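Side-chain contacts in TSC1 N-terminal domain (Chaetomium thermophilum, PDB 7A0M), which probably binds phosphoinositide lipids of the lysosome and so helps bring the TSC complex, a regulator of mTORC1 signalling, to that membrane: residues R14-F19 against V76-Q81; P84-G87 against R91-Q94; S116-T121 against L177-K182; F243-A248 against Y274-F279. All coordinates share one frame; numbering follows the deposited sequence.

How the contacts relate
From the N terminus, the four contacts follow one another in series; none nests in or crosses another. Contact 1 closes a loop of 56 residues, bringing helix 9-21 against helix 69-81. Contact 2 is local, with three residues between loop 84-87 and the first turns of helix 89-105. Contact 3 closes a loop of 55, joining helix 113-125 to helix 168-183, and contact 4 one of 25, joining helix 242-255 to helix 267-278. The first three form a connected group: V76 packs on S116, R80 on S116, D119 and F120, and T92 meets F120. Contact 4 lies across the chain's centre, nearest atoms about 15 Å from contact 3, so the series samples an elongated, all-helical domain.

Contact 1 (R14-F19 against V76-Q81); sequences RALNSF and VAVLRQ
V78 of helix 69-81 and the pair L16 and F19 of helix 9-21 form a buried helix-helix contact at the N-terminal end of this all-helical domain, and they illustrate how a branched side chain can serve two partners at once. The two methyls of V78 divide the work. CG1 meets L16, with L16 CD2 at 3.5 Å from V78 CG1, and CG2 goes to the phenyl ring, with F19 CE2 at 3.4 Å from V78 CG2. On the ring, F19 CD2 is almost as near, 3.6 Å from V78 CG2, so the methyl sits against one side bond of the hexagon at an oblique angle. V78 and F19 point at each other from opposing helices, and the ring is carried across by a first torsion of 168°, which sets CG opposite the backbone N. L16 starts out less directly; its CD2 branch makes up the difference. No hydrogen bond crosses, and the closest CA atoms, those of L16 and V78, stay 7.9 Å apart, the interval being bridged by apolar side chains alone. Neighbouring helices pack around these side chains: L31 of helix 29-41 touches F19, and I60 of helix 45-65 touches L16. Elsewhere on segment 76-81, L79 packs on W95 and L99 of helix 89-105, and R80 makes a salt bridge to E123 of helix 113-125.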
loop_
_atom_site.group_PDB
_atom_site.type_symbol
_atom_site.label_atom_id
_atom_site.label_comp_id
_atom_site.label_asym_id
_atom_site.label_seq_id
_atom_site.Cartn_x
_atom_site.Cartn_y
_atom_site.Cartn_z
ATOM N N ARG B 14 -39.097 43.094 -48.594
ATOM C CA ARG B 14 -40.224 43.871 -48.090
ATOM C C ARG B 14 -40.610 43.420 -46.696
ATOM O O ARG B 14 -40.921 44.244 -45.827
ATOM C CB ARG B 14 -41.427 43.685 -49.005
ATOM C CG ARG B 14 -42.675 44.387 -48.516
ATOM C CD ARG B 14 -43.857 44.024 -49.381
ATOM N NE ARG B 14 -44.013 42.571 -49.365
ATOM C CZ ARG B 14 -44.731 41.908 -48.461
ATOM N NH1 ARG B 14 -45.360 42.559 -47.490
ATOM N NH2 ARG B 14 -44.809 40.586 -48.517
ATOM N N ALA B 15 -40.597 42.108 -46.469
ATOM C CA ALA B 15 -40.915 41.577 -45.155
ATOM C C ALA B 15 -39.843 41.959 -44.143
ATOM O O ALA B 15 -40.156 42.296 -42.995
ATOM C CB ALA B 15 -41.072 40.059 -45.244
ATOM N N LEU B 16 -38.575 41.936 -44.560
ATOM C CA LEU B 16 -37.477 42.268 -43.657
ATOM C C LEU B 16 -37.528 43.734 -43.243
ATOM O O LEU B 16 -37.401 44.061 -42.058
ATOM C CB LEU B 16 -36.138 41.962 -44.329
ATOM C CG LEU B 16 -35.891 40.541 -44.839
ATOM C CD1 LEU B 16 -34.538 40.449 -45.537
ATOM C CD2 LEU B 16 -36.020 39.516 -43.733
ATOM N N ASN B 17 -37.707 44.628 -44.216
ATOM C CA ASN B 17 -37.741 46.056 -43.926
ATOM C C ASN B 17 -38.910 46.408 -43.015
ATOM O O ASN B 17 -38.783 47.253 -42.120
ATOM C CB ASN B 17 -37.832 46.839 -45.234
ATOM C CG ASN B 17 -36.559 46.756 -46.055
ATOM O OD1 ASN B 17 -35.515 47.277 -45.665
ATOM N ND2 ASN B 17 -36.645 46.101 -47.211
ATOM N N SER B 18 -40.061 45.771 -43.233
ATOM C CA SER B 18 -41.222 45.994 -42.377
ATOM C C SER B 18 -41.013 45.415 -40.984
ATOM O O SER B 18 -41.453 46.003 -39.989
ATOM C CB SER B 18 -42.468 45.393 -43.021
ATOM O OG SER B 18 -43.556 45.391 -42.114
ATOM N N PHE B 19 -40.351 44.261 -40.890
ATOM C CA PHE B 19 -40.184 43.606 -39.597
ATOM C C PHE B 19 -39.264 44.386 -38.672
ATOM O O PHE B 19 -39.490 44.414 -37.457
ATOM C CB PHE B 19 -39.648 42.190 -39.768
ATOM C CG PHE B 19 -39.177 41.574 -38.477
ATOM C CD1 PHE B 19 -40.090 41.203 -37.503
ATOM C CD2 PHE B 19 -37.830 41.374 -38.232
ATOM C CE1 PHE B 19 -39.672 40.638 -36.318
ATOM C CE2 PHE B 19 -37.406 40.813 -37.042
ATOM C CZ PHE B 19 -38.329 40.444 -36.085
ATOM N N VAL B 76 -30.912 39.413 -35.084
ATOM C CA VAL B 76 -30.241 38.120 -34.982
ATOM C C VAL B 76 -31.189 37.000 -35.389
ATOM O O VAL B 76 -30.787 36.043 -36.062
ATOM C CB VAL B 76 -29.687 37.910 -33.561
ATOM C CG1 VAL B 76 -29.123 36.506 -33.413
ATOM C CG2 VAL B 76 -28.612 38.937 -33.256
ATOM N N ALA B 77 -32.463 37.108 -35.005
ATOM C CA ALA B 77 -33.447 36.105 -35.403
ATOM C C ALA B 77 -33.573 36.039 -36.918
ATOM O O ALA B 77 -33.680 34.950 -37.495
ATOM C CB ALA B 77 -34.800 36.408 -34.761
ATOM N N VAL B 78 -33.571 37.197 -37.581
ATOM C CA VAL B 78 -33.603 37.219 -39.039
ATOM C C VAL B 78 -32.326 36.626 -39.613
ATOM O O VAL B 78 -32.360 35.875 -40.595
ATOM C CB VAL B 78 -33.814 38.658 -39.539
ATOM C CG1 VAL B 78 -34.008 38.662 -41.034
ATOM C CG2 VAL B 78 -34.999 39.286 -38.850
ATOM N N LEU B 79 -31.182 36.958 -39.015
ATOM C CA LEU B 79 -29.909 36.456 -39.516
ATOM C C LEU B 79 -29.790 34.947 -39.343
ATOM O O LEU B 79 -29.141 34.281 -40.157
ATOM C CB LEU B 79 -28.762 37.181 -38.820
ATOM C CG LEU B 79 -27.380 37.069 -39.454
ATOM C CD1 LEU B 79 -27.435 37.471 -40.918
ATOM C CD2 LEU B 79 -26.426 37.969 -38.700
ATOM N N ARG B 80 -30.404 34.393 -38.294
ATOM C CA ARG B 80 -30.377 32.946 -38.099
ATOM C C ARG B 80 -31.150 32.227 -39.198
ATOM O O ARG B 80 -30.678 31.220 -39.739
ATOM C CB ARG B 80 -30.934 32.592 -36.720
ATOM C CG ARG B 80 -30.067 33.077 -35.571
ATOM C CD ARG B 80 -30.717 32.874 -34.212
ATOM N NE ARG B 80 -31.184 31.505 -34.012
ATOM C CZ ARG B 80 -31.993 31.133 -33.025
ATOM N NH1 ARG B 80 -32.423 32.027 -32.145
ATOM N NH2 ARG B 80 -32.372 29.868 -32.917
ATOM N N GLN B 81 -32.339 32.726 -39.538
ATOM C CA GLN B 81 -33.160 32.058 -40.542
ATOM C C GLN B 81 -32.578 32.200 -41.943
ATOM O O GLN B 81 -32.714 31.285 -42.763
ATOM C CB GLN B 81 -34.581 32.613 -40.509
ATOM C CG GLN B 81 -35.273 32.493 -39.167
ATOM C CD GLN B 81 -36.679 33.035 -39.218
ATOM O OE1 GLN B 81 -37.301 33.052 -40.278
ATOM N NE2 GLN B 81 -37.193 33.482 -38.076
#

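Contact 2 (P84-G87 against R91-Q94); sequences PGLG and RTFQ
R91 CG comes over one face of the L86-G87 peptide group, above its oxygen, 3.8 Å from R91 CG to L86 O and not head-on to it, an approach of carbonyl to aliphatic methylene with no hydrogen bond in it. The guanidinium of R91 plays no part, because the chain bends at its second torsion (-57°) and carries the charged end away from the loop. What R91 offers is the root of its side chain, and R91 CB also stands 4.1 Å from L86 CB. A second touch comes from the end of the leucine. Its CD1 methyl reaches T92, coming to 3.7 Å between L86 CD1 and T92 OG1, and the two side chains meet at about a right angle. Here the threonine presents its oxygen to a methyl, an ordinary van der Waals meeting. At the end of the loop, G87 has phi 104° and psi -109°, angles at which a CB would be driven against the carbonyl oxygen of L86, so the lack of a side chain matters at this point. The contact is thus a local one, in which the connection between two successive helices folds back on the early turns of the second, with L86 as the buried anchor. Beyond the two segments, L86 is lodged against L53, N54 and L57 of helix 45-65, and R91 also touches N54. Farther round helix 89-105, F93 turns elsewhere, its ring meeting W144 of helix 142-153 edge-to-face.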
loop_
_atom_site.group_PDB
_atom_site.type_symbol
_atom_site.label_atom_id
_atom_site.label_comp_id
_atom_site.label_asym_id
_atom_site.label_seq_id
_atom_site.Cartn_x
_atom_site.Cartn_y
_atom_site.Cartn_z
ATOM N N PRO B 84 -28.643 29.976 -44.124
ATOM C CA PRO B 84 -28.332 29.068 -45.241
ATOM C C PRO B 84 -28.200 29.778 -46.574
ATOM O O PRO B 84 -27.456 29.312 -47.447
ATOM C CB PRO B 84 -29.518 28.093 -45.242
ATOM C CG PRO B 84 -30.036 28.129 -43.854
ATOM C CD PRO B 84 -29.861 29.549 -43.410
ATOM N N GLY B 85 -28.895 30.895 -46.760
ATOM C CA GLY B 85 -28.840 31.628 -48.004
ATOM C C GLY B 85 -27.751 32.670 -48.116
ATOM O O GLY B 85 -27.707 33.386 -49.120
ATOM N N LEU B 86 -26.862 32.783 -47.121
ATOM C CA LEU B 86 -25.808 33.792 -47.188
ATOM C C LEU B 86 -24.732 33.414 -48.194
ATOM O O LEU B 86 -24.110 34.295 -48.801
ATOM C CB LEU B 86 -25.175 33.991 -45.812
ATOM C CG LEU B 86 -26.057 34.617 -44.734
ATOM C CD1 LEU B 86 -25.339 34.622 -43.394
ATOM C CD2 LEU B 86 -26.451 36.024 -45.142
ATOM N N GLY B 87 -24.491 32.120 -48.369
ATOM C CA GLY B 87 -23.522 31.662 -49.339
ATOM C C GLY B 87 -22.195 31.199 -48.772
ATOM O O GLY B 87 -22.107 30.136 -48.150
ATOM N N ARG B 91 -19.157 34.508 -45.002
ATOM C CA ARG B 91 -20.232 35.477 -44.812
ATOM C C ARG B 91 -20.873 35.321 -43.443
ATOM O O ARG B 91 -21.239 36.312 -42.799
ATOM C CB ARG B 91 -21.300 35.295 -45.900
ATOM C CG ARG B 91 -20.803 35.558 -47.314
ATOM C CD ARG B 91 -20.218 36.963 -47.431
ATOM N NE ARG B 91 -19.696 37.274 -48.765
ATOM C CZ ARG B 91 -19.224 38.465 -49.140
ATOM N NH1 ARG B 91 -19.206 39.495 -48.304
ATOM N NH2 ARG B 91 -18.742 38.633 -50.361
ATOM N N THR B 92 -21.008 34.081 -42.984
ATOM C CA THR B 92 -21.583 33.824 -41.673
ATOM C C THR B 92 -20.647 34.281 -40.562
ATOM O O THR B 92 -21.093 34.857 -39.562
ATOM C CB THR B 92 -21.910 32.339 -41.548
ATOM O OG1 THR B 92 -22.819 31.968 -42.593
ATOM C CG2 THR B 92 -22.549 32.047 -40.214
ATOM N N PHE B 93 -19.344 34.029 -40.718
ATOM C CA PHE B 93 -18.378 34.485 -39.724
ATOM C C PHE B 93 -18.334 36.006 -39.657
ATOM O O PHE B 93 -18.251 36.579 -38.566
ATOM C CB PHE B 93 -16.992 33.924 -40.038
ATOM C CG PHE B 93 -15.911 34.431 -39.124
ATOM C CD1 PHE B 93 -15.758 33.903 -37.853
ATOM C CD2 PHE B 93 -15.052 35.438 -39.532
ATOM C CE1 PHE B 93 -14.768 34.365 -37.006
ATOM C CE2 PHE B 93 -14.059 35.906 -38.689
ATOM C CZ PHE B 93 -13.917 35.368 -37.424
ATOM N N GLN B 94 -18.381 36.673 -40.812
ATOM C CA GLN B 94 -18.371 38.133 -40.835
ATOM C C GLN B 94 -19.531 38.713 -40.040
ATOM O O GLN B 94 -19.379 39.734 -39.360
ATOM C CB GLN B 94 -18.419 38.618 -42.282
ATOM C CG GLN B 94 -17.132 38.396 -43.049
ATOM C CD GLN B 94 -17.300 38.623 -44.538
ATOM O OE1 GLN B 94 -18.240 39.286 -44.978
ATOM N NE2 GLN B 94 -16.399 38.047 -45.325
#

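Contact 3 (S116-T121 against L177-K182); sequences SFMDFT and LLAFGK
T121 and F180, with M118 and A179 beside them, make an apolar helix-helix contact between helix 113-125 and helix 168-183, near the middle of the elongated domain. It is a modest interface carried by two separate touches. In the first, the T121 CG2 methyl meets the phenyl ring of F180 obliquely, with T121 CG2 at 3.5 Å from F180 CE2; the two side chains cross at about a right angle. In the second, selenomethionine M118 bends at its second torsion (60°) and sends its terminal methyl across, M118 CE lying 4.0 Å from A179 CB. Threonine shows how one residue can face two ways. Its methyl is turned to the neighbouring helix while the hydroxyl, beside the backbone N at a first torsion of -61°, looks back into its own helix and donates a bond of 2.9 Å from T121 OG1 to F117 O. That carbonyl is gripped twice, since T121 N reaches it from the opposite face of its plane. The hydroxyl also rests over a face of the F117 ring, displaced toward the rim, and is hydrogen-bonded to the indole N-H of W96. With an alanine here, W96 would probably lose its hydroxyl partner and a gap would be likely to open beside the F180 ring. Helix 89-105 backs this arrangement, W96 stacking on F117. F180 also packs on L145 and L148 of helix 142-153 and meets W144, while A179 touches L122 and L125 farther along helix 113-125.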
loop_
_atom_site.group_PDB
_atom_site.type_symbol
_atom_site.label_atom_id
_atom_site.label_comp_id
_atom_site.label_asym_id
_atom_site.label_seq_id
_atom_site.Cartn_x
_atom_site.Cartn_y
_atom_site.Cartn_z
ATOM N N SER B 116 -30.243 34.097 -27.935
ATOM C CA SER B 116 -30.404 34.065 -29.386
ATOM C C SER B 116 -29.056 33.999 -30.089
ATOM O O SER B 116 -28.894 33.267 -31.072
ATOM C CB SER B 116 -31.194 35.286 -29.858
ATOM O OG SER B 116 -31.387 35.256 -31.261
ATOM N N PHE B 117 -28.074 34.763 -29.602
ATOM C CA PHE B 117 -26.745 34.712 -30.200
ATOM C C PHE B 117 -26.060 33.382 -29.919
ATOM O O PHE B 117 -25.273 32.904 -30.744
ATOM C CB PHE B 117 -25.891 35.869 -29.686
ATOM C CG PHE B 117 -24.528 35.943 -30.312
ATOM C CD1 PHE B 117 -24.363 36.471 -31.582
ATOM C CD2 PHE B 117 -23.412 35.486 -29.630
ATOM C CE1 PHE B 117 -23.109 36.541 -32.161
ATOM C CE2 PHE B 117 -22.156 35.554 -30.205
ATOM C CZ PHE B 117 -22.005 36.081 -31.472
HETATM N N MSE B 118 -26.345 32.775 -28.771
HETATM C CA MSE B 118 -25.785 31.475 -28.435
HETATM C C MSE B 118 -26.373 30.396 -29.335
HETATM O O MSE B 118 -25.651 29.536 -29.842
HETATM C CB MSE B 118 -26.043 31.134 -26.967
HETATM C CG MSE B 118 -25.340 29.871 -26.511
HETATM SE SE MSE B 118 -23.407 30.026 -26.705
HETATM C CE MSE B 118 -22.980 28.150 -27.009
ATOM N N ASP B 119 -27.692 30.446 -29.529
ATOM C CA ASP B 119 -28.337 29.506 -30.440
ATOM C C ASP B 119 -27.873 29.725 -31.874
ATOM O O ASP B 119 -27.709 28.762 -32.632
ATOM C CB ASP B 119 -29.857 29.628 -30.335
ATOM C CG ASP B 119 -30.387 29.132 -29.004
ATOM O OD1 ASP B 119 -29.844 28.136 -28.483
ATOM O OD2 ASP B 119 -31.346 29.736 -28.479
ATOM N N PHE B 120 -27.658 30.985 -32.265
ATOM C CA PHE B 120 -27.046 31.259 -33.563
ATOM C C PHE B 120 -25.669 30.617 -33.659
ATOM O O PHE B 120 -25.317 30.037 -34.692
ATOM C CB PHE B 120 -26.957 32.767 -33.794
ATOM C CG PHE B 120 -26.351 33.144 -35.120
ATOM C CD1 PHE B 120 -26.779 32.543 -36.292
ATOM C CD2 PHE B 120 -25.362 34.112 -35.191
ATOM C CE1 PHE B 120 -26.225 32.893 -37.510
ATOM C CE2 PHE B 120 -24.806 34.467 -36.406
ATOM C CZ PHE B 120 -25.238 33.857 -37.566
ATOM N N THR B 121 -24.878 30.711 -32.588
ATOM C CA THR B 121 -23.570 30.065 -32.570
ATOM C C THR B 121 -23.703 28.550 -32.678
ATOM O O THR B 121 -22.947 27.904 -33.413
ATOM C CB THR B 121 -22.821 30.449 -31.293
ATOM O OG1 THR B 121 -22.632 31.869 -31.256
ATOM C CG2 THR B 121 -21.471 29.758 -31.237
ATOM N N LEU B 177 -17.003 29.266 -26.039
ATOM C CA LEU B 177 -15.662 28.690 -26.055
ATOM C C LEU B 177 -15.712 27.180 -25.868
ATOM O O LEU B 177 -14.983 26.439 -26.539
ATOM C CB LEU B 177 -14.796 29.333 -24.972
ATOM C CG LEU B 177 -14.131 30.669 -25.305
ATOM C CD1 LEU B 177 -13.631 31.349 -24.041
ATOM C CD2 LEU B 177 -12.987 30.449 -26.279
ATOM N N LEU B 178 -16.560 26.705 -24.955
ATOM C CA LEU B 178 -16.704 25.267 -24.758
ATOM C C LEU B 178 -17.360 24.607 -25.966
ATOM O O LEU B 178 -17.000 23.485 -26.339
ATOM C CB LEU B 178 -17.505 24.992 -23.487
ATOM C CG LEU B 178 -16.760 25.258 -22.176
ATOM C CD1 LEU B 178 -17.589 24.816 -20.981
ATOM C CD2 LEU B 178 -15.402 24.572 -22.178
ATOM N N ALA B 179 -18.326 25.287 -26.588
ATOM C CA ALA B 179 -18.969 24.737 -27.779
ATOM C C ALA B 179 -17.992 24.665 -28.945
ATOM O O ALA B 179 -17.920 23.649 -29.646
ATOM C CB ALA B 179 -20.194 25.572 -28.151
ATOM N N PHE B 180 -17.235 25.741 -29.174
ATOM C CA PHE B 180 -16.205 25.711 -30.208
ATOM C C PHE B 180 -15.114 24.704 -29.866
ATOM O O PHE B 180 -14.568 24.042 -30.756
ATOM C CB PHE B 180 -15.609 27.105 -30.400
ATOM C CG PHE B 180 -16.416 27.991 -31.305
ATOM C CD1 PHE B 180 -16.288 27.900 -32.680
ATOM C CD2 PHE B 180 -17.299 28.918 -30.780
ATOM C CE1 PHE B 180 -17.029 28.716 -33.512
ATOM C CE2 PHE B 180 -18.040 29.734 -31.606
ATOM C CZ PHE B 180 -17.908 29.633 -32.972
ATOM N N GLY B 181 -14.781 24.578 -28.581
ATOM C CA GLY B 181 -13.763 23.622 -28.185
ATOM C C GLY B 181 -14.227 22.185 -28.331
ATOM O O GLY B 181 -13.437 21.300 -28.667
ATOM N N LYS B 182 -15.513 21.932 -28.074
ATOM C CA LYS B 182 -16.052 20.592 -28.278
ATOM C C LYS B 182 -16.026 20.199 -29.750
ATOM O O LYS B 182 -15.826 19.024 -30.077
ATOM C CB LYS B 182 -17.478 20.512 -27.732
ATOM C CG LYS B 182 -18.076 19.115 -27.756
ATOM C CD LYS B 182 -19.526 19.126 -27.300
ATOM C CE LYS B 182 -20.029 17.718 -27.025
ATOM N NZ LYS B 182 -21.255 17.722 -26.182
#

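Contact 4 (F243-A248 against Y274-F279); sequences FTVNLA and YARLLF
V245 of helix 242-255 faces L277 and R276 of helix 267-278, and each of its two methyls takes a different neighbour. CG1 meets the leucine: V245 and L277 cross obliquely, with V245 CG1 3.6 Å from L277 CD2. The first torsion of V245 (176°) holds CG1 opposite the backbone N, which leaves CG2 on the arginine's flank. There the approach is looser, 4.3 Å between V245 CG2 and R276 NH1, and the guanidinium is met at a slant. The arginine chain runs out extended, and its charged end is fixed by backbone oxygens rather than by valine: NH1 is hydrogen-bonded to L236 O and NH2 to D239 O. An apolar methyl therefore lies alongside a cationic group whose NH1 and NH2 already have carbonyl partners. Those two carbonyls belong to the end of helix 228-238 and the loop after it, and V245 itself touches L236, so a third helix closes one side of the contact. Helix 199-214 packs on the far side of helix 242-255, where S207 meets L247, while helix 357-373 backs helix 267-278 through I365 on A275.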
loop_
_atom_site.group_PDB
_atom_site.type_symbol
_atom_site.label_atom_id
_atom_site.label_comp_id
_atom_site.label_asym_id
_atom_site.label_seq_id
_atom_site.Cartn_x
_atom_site.Cartn_y
_atom_site.Cartn_z
ATOM N N PHE B 243 0.389 29.228 -6.645
ATOM C CA PHE B 243 -0.939 29.162 -7.246
ATOM C C PHE B 243 -0.868 28.737 -8.708
ATOM O O PHE B 243 -1.660 27.899 -9.156
ATOM C CB PHE B 243 -1.634 30.517 -7.108
ATOM C CG PHE B 243 -3.065 30.517 -7.562
ATOM C CD1 PHE B 243 -4.069 30.050 -6.733
ATOM C CD2 PHE B 243 -3.407 31.003 -8.814
ATOM C CE1 PHE B 243 -5.389 30.053 -7.147
ATOM C CE2 PHE B 243 -4.723 31.011 -9.232
ATOM C CZ PHE B 243 -5.716 30.535 -8.399
ATOM N N THR B 244 0.069 29.308 -9.469
ATOM C CA THR B 244 0.177 28.985 -10.888
ATOM C C THR B 244 0.554 27.523 -11.092
ATOM O O THR B 244 -0.066 26.813 -11.893
ATOM C CB THR B 244 1.201 29.900 -11.559
ATOM O OG1 THR B 244 0.880 31.268 -11.277
ATOM C CG2 THR B 244 1.200 29.685 -13.065
ATOM N N VAL B 245 1.584 27.059 -10.379
ATOM C CA VAL B 245 2.050 25.682 -10.537
ATOM C C VAL B 245 0.959 24.696 -10.133
ATOM O O VAL B 245 0.801 23.635 -10.751
ATOM C CB VAL B 245 3.341 25.466 -9.727
ATOM C CG1 VAL B 245 3.782 24.020 -9.801
ATOM C CG2 VAL B 245 4.441 26.389 -10.231
ATOM N N ASN B 246 0.185 25.031 -9.098
ATOM C CA ASN B 246 -0.894 24.146 -8.670
ATOM C C ASN B 246 -1.980 24.040 -9.734
ATOM O O ASN B 246 -2.521 22.952 -9.968
ATOM C CB ASN B 246 -1.484 24.636 -7.349
ATOM C CG ASN B 246 -2.460 23.645 -6.745
ATOM O OD1 ASN B 246 -2.072 22.556 -6.321
ATOM N ND2 ASN B 246 -3.733 24.019 -6.701
ATOM N N LEU B 247 -2.318 25.157 -10.382
ATOM C CA LEU B 247 -3.255 25.112 -11.502
ATOM C C LEU B 247 -2.729 24.228 -12.626
ATOM O O LEU B 247 -3.454 23.376 -13.154
ATOM C CB LEU B 247 -3.529 26.524 -12.016
ATOM C CG LEU B 247 -4.494 27.385 -11.204
ATOM C CD1 LEU B 247 -4.704 28.726 -11.886
ATOM C CD2 LEU B 247 -5.820 26.667 -11.011
ATOM N N ALA B 248 -1.465 24.427 -13.014
ATOM C CA ALA B 248 -0.861 23.593 -14.049
ATOM C C ALA B 248 -0.869 22.122 -13.653
ATOM O O ALA B 248 -1.073 21.244 -14.500
ATOM C CB ALA B 248 0.564 24.061 -14.335
ATOM N N TYR B 274 7.770 16.123 -10.169
ATOM C CA TYR B 274 7.388 15.655 -8.840
ATOM C C TYR B 274 8.457 15.988 -7.806
ATOM O O TYR B 274 8.141 16.433 -6.696
ATOM C CB TYR B 274 7.120 14.149 -8.865
ATOM C CG TYR B 274 7.106 13.517 -7.491
ATOM C CD1 TYR B 274 5.978 13.589 -6.686
ATOM C CD2 TYR B 274 8.220 12.848 -7.000
ATOM C CE1 TYR B 274 5.961 13.015 -5.430
ATOM C CE2 TYR B 274 8.212 12.272 -5.745
ATOM C CZ TYR B 274 7.081 12.358 -4.965
ATOM O OH TYR B 274 7.068 11.784 -3.714
ATOM N N ALA B 275 9.729 15.773 -8.152
ATOM C CA ALA B 275 10.809 16.049 -7.209
ATOM C C ALA B 275 10.903 17.537 -6.892
ATOM O O ALA B 275 11.178 17.915 -5.747
ATOM C CB ALA B 275 12.133 15.529 -7.763
ATOM N N ARG B 276 10.685 18.396 -7.891
ATOM C CA ARG B 276 10.725 19.834 -7.649
ATOM C C ARG B 276 9.609 20.261 -6.707
ATOM O O ARG B 276 9.836 21.011 -5.750
ATOM C CB ARG B 276 10.624 20.604 -8.966
ATOM C CG ARG B 276 10.758 22.107 -8.776
ATOM C CD ARG B 276 10.069 22.896 -9.876
ATOM N NE ARG B 276 10.322 24.328 -9.735
ATOM C CZ ARG B 276 9.555 25.280 -10.258
ATOM N NH1 ARG B 276 8.472 24.959 -10.952
ATOM N NH2 ARG B 276 9.866 26.555 -10.076
ATOM N N LEU B 277 8.386 19.795 -6.969
ATOM C CA LEU B 277 7.256 20.170 -6.126
ATOM C C LEU B 277 7.359 19.544 -4.741
ATOM O O LEU B 277 6.822 20.094 -3.773
ATOM C CB LEU B 277 5.944 19.766 -6.799
ATOM C CG LEU B 277 5.761 20.265 -8.235
ATOM C CD1 LEU B 277 4.349 19.995 -8.738
ATOM C CD2 LEU B 277 6.109 21.742 -8.347
ATOM N N LEU B 278 8.036 18.398 -4.629
ATOM C CA LEU B 278 8.237 17.776 -3.325
ATOM C C LEU B 278 9.064 18.661 -2.400
ATOM O O LEU B 278 8.895 18.608 -1.177
ATOM C CB LEU B 278 8.897 16.407 -3.499
ATOM C CG LEU B 278 8.905 15.475 -2.288
ATOM C CD1 LEU B 278 7.481 15.122 -1.878
ATOM C CD2 LEU B 278 9.702 14.215 -2.593
ATOM N N PHE B 279 9.957 19.480 -2.957
ATOM C CA PHE B 279 10.792 20.400 -2.191
ATOM C C PHE B 279 10.376 21.850 -2.422
ATOM O O PHE B 279 11.219 22.744 -2.514
ATOM C CB PHE B 279 12.270 20.226 -2.532
ATOM C CG PHE B 279 12.898 19.008 -1.925
ATOM C CD1 PHE B 279 12.486 17.736 -2.284
ATOM C CD2 PHE B 279 13.901 19.141 -0.980
ATOM C CE1 PHE B 279 13.069 16.623 -1.716
ATOM C CE2 PHE B 279 14.485 18.031 -0.410
ATOM C CZ PHE B 279 14.068 16.770 -0.780
#